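Local atomic coordinates of cryptic loci regulator 2 (Schizosaccharomyces pombe 972h-, PDB entry 5IKJ), a protein that promotes transcriptional silencing by acting upstream of histone deacetylases and is required for proper nucleosome positioning at heterochromatic loci. Residues M227-K232 with T363-F368; G338-L343 with H378-F383. All coordinates share one frame; numbering follows the deposited sequence.

Interaction 1: M227-K232 with T363-F368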
ATOM      1  N   MET A 227       1.122   2.467  -2.633  1.00 45.58           N
ATOM      2  CA  MET A 227       0.589   1.148  -2.933  1.00 50.46           C
ATOM      3  C   MET A 227       0.722   0.250  -1.717  1.00 52.88           C
ATOM      4  O   MET A 227      -0.199  -0.469  -1.373  1.00 48.00           O
ATOM      5  CB  MET A 227       1.294   0.513  -4.114  1.00 46.57           C
ATOM      6  CG  MET A 227       0.750  -0.860  -4.450  1.00 47.66           C
ATOM      7  SD  MET A 227       1.448  -1.519  -5.953  1.00 51.47           S
ATOM      8  CE  MET A 227       3.177  -1.516  -5.532  1.00 48.10           C
ATOM      9  N   PHE A 228       1.875   0.294  -1.068  1.00 43.57           N
ATOM     10  CA  PHE A 228       2.087  -0.510   0.131  1.00 48.69           C
ATOM     11  C   PHE A 228       1.012  -0.227   1.170  1.00 50.42           C
ATOM     12  O   PHE A 228       0.431  -1.150   1.753  1.00 46.89           O
ATOM     13  CB  PHE A 228       3.475  -0.234   0.711  1.00 45.26           C
ATOM     14  CG  PHE A 228       3.661  -0.755   2.108  1.00 49.52           C
ATOM     15  CD1 PHE A 228       3.994  -2.081   2.329  1.00 48.38           C
ATOM     16  CD2 PHE A 228       3.502   0.082   3.202  1.00 52.60           C
ATOM     17  CE1 PHE A 228       4.162  -2.563   3.611  1.00 47.57           C
ATOM     18  CE2 PHE A 228       3.669  -0.396   4.488  1.00 54.22           C
ATOM     19  CZ  PHE A 228       4.000  -1.720   4.693  1.00 51.55           C
ATOM     20  N   HIS A 229       0.728   1.055   1.410  1.00 49.47           N
ATOM     21  CA  HIS A 229      -0.248   1.415   2.431  1.00 45.75           C
ATOM     22  C   HIS A 229      -1.675   1.149   1.969  1.00 43.52           C
ATOM     23  O   HIS A 229      -2.547   0.861   2.796  1.00 49.67           O
ATOM     24  CB  HIS A 229      -0.066   2.877   2.829  1.00 46.96           C
ATOM     25  CG  HIS A 229       1.105   3.104   3.731  1.00 40.77           C
ATOM     26  ND1 HIS A 229       1.137   2.653   5.032  1.00 51.59           N
ATOM     27  CD2 HIS A 229       2.291   3.722   3.519  1.00 49.13           C
ATOM     28  CE1 HIS A 229       2.290   2.986   5.585  1.00 45.85           C
ATOM     29  NE2 HIS A 229       3.008   3.638   4.689  1.00 44.02           N
ATOM     30  N   GLU A 230      -1.937   1.240   0.664  1.00 43.61           N
ATOM     31  CA  GLU A 230      -3.226   0.788   0.148  1.00 44.22           C
ATOM     32  C   GLU A 230      -3.403  -0.706   0.385  1.00 47.72           C
ATOM     33  O   GLU A 230      -4.490  -1.165   0.756  1.00 46.91           O
ATOM     34  CB  GLU A 230      -3.342   1.110  -1.341  1.00 36.29           C
ATOM     35  CG  GLU A 230      -4.717   0.832  -1.930  1.00 38.62           C
ATOM     36  CD  GLU A 230      -4.766   1.056  -3.427  1.00 53.70           C
ATOM     37  OE1 GLU A 230      -3.874   1.758  -3.954  1.00 44.48           O
ATOM     38  OE2 GLU A 230      -5.694   0.530  -4.079  1.00 42.41           O
ATOM     39  N   CYS A 231      -2.337  -1.479   0.174  1.00 52.70           N
ATOM     40  CA  CYS A 231      -2.372  -2.909   0.454  1.00 44.30           C
ATOM     41  C   CYS A 231      -2.598  -3.166   1.937  1.00 38.56           C
ATOM     42  O   CYS A 231      -3.491  -3.930   2.323  1.00 42.82           O
ATOM     43  CB  CYS A 231      -1.060  -3.541  -0.008  1.00 54.97           C
ATOM     44  SG  CYS A 231      -0.981  -5.315   0.181  1.00 48.03           S
ATOM     45  N   LYS A 232      -1.790  -2.531   2.786  1.00 42.24           N
ATOM     46  CA  LYS A 232      -1.918  -2.719   4.225  1.00 49.24           C
ATOM     47  C   LYS A 232      -3.321  -2.365   4.703  1.00 50.15           C
ATOM     48  O   LYS A 232      -3.896  -3.069   5.541  1.00 55.54           O
ATOM     49  CB  LYS A 232      -0.872  -1.871   4.948  1.00 44.39           C
ATOM     50  CG  LYS A 232      -0.663  -2.231   6.408  1.00 45.63           C
ATOM     51  CD  LYS A 232       0.482  -1.426   7.004  1.00 48.25           C
ATOM     52  CE  LYS A 232       0.639  -1.668   8.498  1.00 48.50           C
ATOM     53  NZ  LYS A 232       1.080  -3.057   8.814  1.00 52.81           N
ATOM     54  N   THR A 363       5.396   0.597  11.996  1.00 63.19           N
ATOM     55  CA  THR A 363       5.301   0.149  10.614  1.00 53.29           C
ATOM     56  C   THR A 363       6.553   0.594   9.869  1.00 54.18           C
ATOM     57  O   THR A 363       6.814   1.796   9.749  1.00 50.51           O
ATOM     58  CB  THR A 363       4.047   0.714   9.948  1.00 49.18           C
ATOM     59  OG1 THR A 363       2.882   0.264  10.652  1.00 59.28           O
ATOM     60  CG2 THR A 363       3.956   0.270   8.491  1.00 50.66           C
ATOM     61  N   VAL A 364       7.327  -0.368   9.373  1.00 55.83           N
ATOM     62  CA  VAL A 364       8.574  -0.087   8.673  1.00 48.27           C
ATOM     63  C   VAL A 364       8.317  -0.155   7.175  1.00 50.65           C
ATOM     64  O   VAL A 364       7.808  -1.162   6.665  1.00 56.44           O
ATOM     65  CB  VAL A 364       9.686  -1.063   9.093  1.00 50.39           C
ATOM     66  CG1 VAL A 364      11.001  -0.687   8.422  1.00 46.79           C
ATOM     67  CG2 VAL A 364       9.843  -1.059  10.607  1.00 51.92           C
ATOM     68  N   LEU A 365       8.678   0.909   6.474  1.00 55.89           N
ATOM     69  CA  LEU A 365       8.398   1.022   5.052  1.00 54.49           C
ATOM     70  C   LEU A 365       9.372   0.152   4.263  1.00 53.33           C
ATOM     71  O   LEU A 365      10.581   0.412   4.301  1.00 46.07           O
ATOM     72  CB  LEU A 365       8.524   2.471   4.612  1.00 51.78           C
ATOM     73  CG  LEU A 365       8.163   2.830   3.173  1.00 52.61           C
ATOM     74  CD1 LEU A 365       6.680   2.614   2.919  1.00 49.52           C
ATOM     75  CD2 LEU A 365       8.560   4.276   2.919  1.00 51.47           C
ATOM     76  N   PRO A 366       8.905  -0.867   3.547  1.00 49.99           N
ATOM     77  CA  PRO A 366       9.826  -1.678   2.750  1.00 48.76           C
ATOM     78  C   PRO A 366      10.194  -0.999   1.441  1.00 56.39           C
ATOM     79  O   PRO A 366       9.397  -0.278   0.837  1.00 56.20           O
ATOM     80  CB  PRO A 366       9.027  -2.962   2.500  1.00 52.23           C
ATOM     81  CG  PRO A 366       7.626  -2.492   2.435  1.00 52.13           C
ATOM     82  CD  PRO A 366       7.514  -1.338   3.410  1.00 50.48           C
ATOM     83  N   THR A 367      11.431  -1.232   1.012  1.00 51.69           N
ATOM     84  CA  THR A 367      11.925  -0.766  -0.284  1.00 71.31           C
ATOM     85  C   THR A 367      12.246  -2.009  -1.106  1.00 74.54           C
ATOM     86  O   THR A 367      13.350  -2.556  -1.024  1.00 86.63           O
ATOM     87  CB  THR A 367      13.146   0.150  -0.127  1.00 87.73           C
ATOM     88  OG1 THR A 367      14.143  -0.499   0.674  1.00 77.57           O
ATOM     89  CG2 THR A 367      12.741   1.467   0.525  1.00 81.67           C
ATOM     90  N   PHE A 368      11.271  -2.453  -1.906  1.00 66.49           N
ATOM     91  CA  PHE A 368      11.428  -3.703  -2.644  1.00 86.84           C
ATOM     92  C   PHE A 368      12.369  -3.539  -3.831  1.00 88.61           C
ATOM     93  O   PHE A 368      13.127  -4.459  -4.158  1.00 95.03           O
ATOM     94  CB  PHE A 368      10.067  -4.206  -3.120  1.00 78.71           C
ATOM     95  CG  PHE A 368       9.220  -4.796  -2.032  1.00 75.11           C
ATOM     96  CD1 PHE A 368       9.721  -5.791  -1.209  1.00 72.62           C
ATOM     97  CD2 PHE A 368       7.914  -4.372  -1.847  1.00 68.25           C
ATOM     98  CE1 PHE A 368       8.939  -6.340  -0.213  1.00 75.24           C
ATOM     99  CE2 PHE A 368       7.128  -4.917  -0.852  1.00 68.38           C
ATOM    100  CZ  PHE A 368       7.641  -5.902  -0.033  1.00 70.76           C
TER
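The phenyl ring of F228 carries the pyrrolidine ring of P366 over one of its faces, CD foremost. P366 CD stands 3.7 Å from the ring centroid, 15° off the ring normal and displaced a little toward the rim, a CH-pi contact in which the CE1 side of the ring comes closest. At the ring edge, near its plane, the methyl CG2 of T363 approaches CE2 at 4.1 Å. H229 CD2, from the next residue on the helix, lies in the plane at another part of the rim, while the H229 imidazole takes F228 CD2 over the centre of one face, so two successive aromatic side chains pack against each other before they meet the loop. In F228, chi1 of 166° sets CG anti to the backbone N, beside the carbonyl carbon, on a CB that already points toward the loop. L365 adds a methyl from an oblique direction, its CD1 lying 4.1 Å from F228 CD2 and 4.2 Å from H229 NE2.

Farther along the helix the contact takes in polar side chains. K232 and T363 reach toward each other tip to tip, K232 CE lying 3.7 Å from T363 OG1; the bend at chi4 (67°) turns NZ out of line with the extended chain, and this ammonium is hydrogen-bonded to the backbone of another protein chain.

The case illustrates how an irregular segment is seated on a helix largely through apolar contacts, with several polar atoms of the two segments bonded outside them. H229 NE2 bonds to G69 O, and the L365 backbone bonds to V67 at the end of helix 50-67. Y191 of helix 183-195, the helix that contributes H189 to the zinc site, touches L365, while Y380 of strand 377-384 packs on F228, so this part of helix 214-237 contacts both the loop and the sheet.

Interaction 2: G338-L343 with H378-F383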
ATOM      1  N   GLY A 338       1.687  -3.697  -9.496  1.00 43.58           N
ATOM      2  CA  GLY A 338       2.553  -3.616  -8.338  1.00 48.62           C
ATOM      3  C   GLY A 338       3.647  -4.660  -8.306  1.00 54.94           C
ATOM      4  O   GLY A 338       3.773  -5.405  -7.328  1.00 44.34           O
ATOM      5  N   ILE A 339       4.455  -4.721  -9.364  1.00 50.37           N
ATOM      6  CA  ILE A 339       5.570  -5.656  -9.392  1.00 52.51           C
ATOM      7  C   ILE A 339       6.594  -5.249  -8.342  1.00 57.20           C
ATOM      8  O   ILE A 339       6.826  -4.057  -8.101  1.00 49.38           O
ATOM      9  CB  ILE A 339       6.195  -5.706 -10.797  1.00 49.30           C
ATOM     10  CG1 ILE A 339       7.152  -6.893 -10.914  1.00 59.60           C
ATOM     11  CG2 ILE A 339       6.918  -4.403 -11.113  1.00 55.34           C
ATOM     12  CD1 ILE A 339       7.557  -7.213 -12.341  1.00 58.83           C
ATOM     13  N   PHE A 340       7.211  -6.243  -7.706  1.00 58.72           N
ATOM     14  CA  PHE A 340       8.217  -5.983  -6.688  1.00 59.80           C
ATOM     15  C   PHE A 340       9.154  -7.178  -6.599  1.00 54.72           C
ATOM     16  O   PHE A 340       8.884  -8.251  -7.143  1.00 50.70           O
ATOM     17  CB  PHE A 340       7.574  -5.702  -5.325  1.00 55.75           C
ATOM     18  CG  PHE A 340       6.976  -6.915  -4.677  1.00 58.80           C
ATOM     19  CD1 PHE A 340       5.747  -7.398  -5.087  1.00 38.12           C
ATOM     20  CD2 PHE A 340       7.643  -7.571  -3.657  1.00 56.79           C
ATOM     21  CE1 PHE A 340       5.193  -8.513  -4.492  1.00 50.38           C
ATOM     22  CE2 PHE A 340       7.095  -8.690  -3.058  1.00 58.04           C
ATOM     23  CZ  PHE A 340       5.870  -9.161  -3.476  1.00 55.66           C
ATOM     24  N   GLN A 341      10.269  -6.974  -5.899  1.00 62.96           N
ATOM     25  CA  GLN A 341      11.233  -8.036  -5.658  1.00 60.03           C
ATOM     26  C   GLN A 341      11.060  -8.544  -4.235  1.00 47.06           C
ATOM     27  O   GLN A 341      11.295  -7.779  -3.288  1.00 56.04           O
ATOM     28  CB  GLN A 341      12.658  -7.528  -5.867  1.00 67.21           C
ATOM     29  CG  GLN A 341      13.005  -7.220  -7.310  1.00 85.90           C
ATOM     30  CD  GLN A 341      13.013  -8.460  -8.182  1.00 83.20           C
ATOM     31  OE1 GLN A 341      13.076  -9.584  -7.682  1.00 89.31           O
ATOM     32  NE2 GLN A 341      12.946  -8.263  -9.494  1.00 75.36           N
ATOM     33  N   PRO A 342      10.651  -9.795  -4.024  1.00 43.20           N
ATOM     34  CA  PRO A 342      10.590 -10.319  -2.656  1.00 51.61           C
ATOM     35  C   PRO A 342      11.927 -10.148  -1.948  1.00 49.72           C
ATOM     36  O   PRO A 342      12.989 -10.141  -2.574  1.00 43.89           O
ATOM     37  CB  PRO A 342      10.241 -11.799  -2.855  1.00 53.68           C
ATOM     38  CG  PRO A 342       9.540 -11.848  -4.166  1.00 52.58           C
ATOM     39  CD  PRO A 342      10.168 -10.776  -5.013  1.00 46.80           C
ATOM     40  N   LEU A 343      11.865 -10.003  -0.630  1.00 49.96           N
ATOM     41  CA  LEU A 343      13.063  -9.806   0.169  1.00 59.79           C
ATOM     42  C   LEU A 343      13.649 -11.142   0.602  1.00 61.37           C
ATOM     43  O   LEU A 343      12.925 -12.105   0.876  1.00 56.97           O
ATOM     44  CB  LEU A 343      12.760  -8.958   1.405  1.00 57.27           C
ATOM     45  CG  LEU A 343      12.133  -7.583   1.167  1.00 64.75           C
ATOM     46  CD1 LEU A 343      11.973  -6.840   2.488  1.00 51.54           C
ATOM     47  CD2 LEU A 343      12.956  -6.753   0.186  1.00 48.94           C
ATOM     48  N   HIS A 378       6.783 -11.184  -9.214  1.00 40.87           N
ATOM     49  CA  HIS A 378       5.845 -11.125  -8.105  1.00 46.39           C
ATOM     50  C   HIS A 378       5.103  -9.794  -8.123  1.00 44.90           C
ATOM     51  O   HIS A 378       5.646  -8.769  -8.545  1.00 41.34           O
ATOM     52  CB  HIS A 378       6.572 -11.314  -6.772  1.00 44.72           C
ATOM     53  CG  HIS A 378       7.276 -12.632  -6.658  1.00 51.27           C
ATOM     54  ND1 HIS A 378       6.777 -13.681  -5.916  1.00 52.29           N
ATOM     55  CD2 HIS A 378       8.433 -13.075  -7.205  1.00 43.87           C
ATOM     56  CE1 HIS A 378       7.599 -14.711  -6.007  1.00 51.77           C
ATOM     57  NE2 HIS A 378       8.611 -14.370  -6.783  1.00 44.51           N
ATOM     58  N   PHE A 379       3.854  -9.817  -7.662  1.00 49.44           N
ATOM     59  CA  PHE A 379       2.959  -8.680  -7.813  1.00 44.06           C
ATOM     60  C   PHE A 379       2.176  -8.440  -6.532  1.00 42.50           C
ATOM     61  O   PHE A 379       1.728  -9.383  -5.875  1.00 43.46           O
ATOM     62  CB  PHE A 379       1.992  -8.900  -8.983  1.00 44.61           C
ATOM     63  CG  PHE A 379       2.663  -8.919 -10.323  1.00 46.14           C
ATOM     64  CD1 PHE A 379       2.853  -7.746 -11.031  1.00 49.25           C
ATOM     65  CD2 PHE A 379       3.112 -10.107 -10.872  1.00 46.46           C
ATOM     66  CE1 PHE A 379       3.475  -7.755 -12.263  1.00 47.40           C
ATOM     67  CE2 PHE A 379       3.735 -10.124 -12.106  1.00 47.21           C
ATOM     68  CZ  PHE A 379       3.915  -8.945 -12.801  1.00 46.79           C
ATOM     69  N   TYR A 380       2.007  -7.159  -6.196  1.00 49.70           N
ATOM     70  CA  TYR A 380       1.241  -6.783  -5.011  1.00 40.38           C
ATOM     71  C   TYR A 380      -0.196  -7.278  -5.092  1.00 40.55           C
ATOM     72  O   TYR A 380      -0.774  -7.696  -4.080  1.00 43.48           O
ATOM     73  CB  TYR A 380       1.251  -5.266  -4.849  1.00 44.18           C
ATOM     74  CG  TYR A 380       2.157  -4.749  -3.766  1.00 42.60           C
ATOM     75  CD1 TYR A 380       3.506  -4.532  -4.002  1.00 49.71           C
ATOM     76  CD2 TYR A 380       1.656  -4.454  -2.510  1.00 41.37           C
ATOM     77  CE1 TYR A 380       4.331  -4.043  -3.010  1.00 49.79           C
ATOM     78  CE2 TYR A 380       2.469  -3.970  -1.517  1.00 45.91           C
ATOM     79  CZ  TYR A 380       3.805  -3.766  -1.765  1.00 48.07           C
ATOM     80  OH  TYR A 380       4.603  -3.276  -0.757  1.00 60.59           O
ATOM     81  N   GLY A 381      -0.798  -7.223  -6.274  1.00 42.34           N
ATOM     82  CA  GLY A 381      -2.216  -7.509  -6.368  1.00 45.18           C
ATOM     83  C   GLY A 381      -2.655  -7.696  -7.803  1.00 47.11           C
ATOM     84  O   GLY A 381      -1.855  -7.649  -8.740  1.00 46.57           O
ATOM     85  N   ILE A 382      -3.961  -7.901  -7.956  1.00 46.32           N
ATOM     86  CA  ILE A 382      -4.558  -8.209  -9.249  1.00 48.97           C
ATOM     87  C   ILE A 382      -6.036  -7.852  -9.200  1.00 49.69           C
ATOM     88  O   ILE A 382      -6.733  -8.179  -8.233  1.00 48.11           O
ATOM     89  CB  ILE A 382      -4.357  -9.693  -9.604  1.00 44.34           C
ATOM     90  CG1 ILE A 382      -4.818  -9.979 -11.034  1.00 49.07           C
ATOM     91  CG2 ILE A 382      -5.107 -10.585  -8.617  1.00 45.70           C
ATOM     92  CD1 ILE A 382      -4.386 -11.340 -11.549  1.00 48.11           C
ATOM     93  N   PHE A 383      -6.522  -7.165 -10.229  1.00 49.13           N
ATOM     94  CA  PHE A 383      -7.957  -6.983 -10.405  1.00 48.29           C
ATOM     95  C   PHE A 383      -8.534  -8.248 -11.022  1.00 44.10           C
ATOM     96  O   PHE A 383      -8.094  -8.675 -12.095  1.00 49.53           O
ATOM     97  CB  PHE A 383      -8.253  -5.783 -11.302  1.00 49.53           C
ATOM     98  CG  PHE A 383      -8.242  -4.465 -10.588  1.00 36.23           C
ATOM     99  CD1 PHE A 383      -9.357  -4.035  -9.886  1.00 42.97           C
ATOM    100  CD2 PHE A 383      -7.130  -3.644 -10.636  1.00 47.06           C
ATOM    101  CE1 PHE A 383      -9.355  -2.816  -9.231  1.00 45.97           C
ATOM    102  CE2 PHE A 383      -7.123  -2.422  -9.985  1.00 44.34           C
ATOM    103  CZ  PHE A 383      -8.238  -2.008  -9.282  1.00 44.43           C
TER
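P342 lies over the face of the H378 imidazole, the two side chains crossing at about a right angle. Its CG stands 3.5 Å from the ring centroid and nearly above the centre, a CH-pi contact that ties the loop following the strand to the neighbouring strand. On the same side, F340 turns a face to H378 CB, and the edge of the Y380 ring points toward a face of F340, a T-shaped pair with planes at 64°. On the reverse side of the sheet I339 CG1 lies over a face of F379, and I339 CB is 3.7 Å from F379 CE1.

Backbone pairing between antiparallel strands 333-340 and 377-384 sets these groups in place. I339 and F379 form a non-hydrogen-bonded pair, in which I339 CA makes a CA-H...O contact of 3.2 Å to H378 O. Y380 N donates to G338 O at 2.7 Å and F340 N to H378 O at 3.1 Å; both donors stand above the carbonyl planes, and the second bond is the longer. Opposite F337, strand 377-384 carries two residues, Y380 and G381, the classic beta bulge at which the strand changes direction. The positive phi of G338 (76°) suits glycine, and a CB there would collide with Y380 CB.

H378 ND1 is hydrogen-bonded to D416 OD1, and its ring also meets that of Y418. An alanine at H378 would probably leave P342 without the ring beneath it and D416 without this hydrogen-bond partner. Beyond Y380, M227, F228 and C231 of helix 214-237 form the next shell.

How the interactions relate
Interaction 1 is buried, close to the centre of the chain, while interaction 2 lies farther out and is only partly buried, with I339 exposed. They share no element: the first seats a loop on helix 214-237, the second pairs two strands of the mixed sheet. Their chemistry follows that difference. Helix and loop are joined through side chains, chiefly around one phenyl ring, whereas the strands add backbone hydrogen bonds, an edge-to-face aromatic pair and CH-pi contacts to apolar packing. The centres of interactions 1 and 2 are about 11 Å apart. Their segments alternate along the chain, and they touch directly: F228 and F368 pack against Y380, and M227 SD against G338 CA. Y380 therefore belongs to both neighbourhoods, linking sheet to helix.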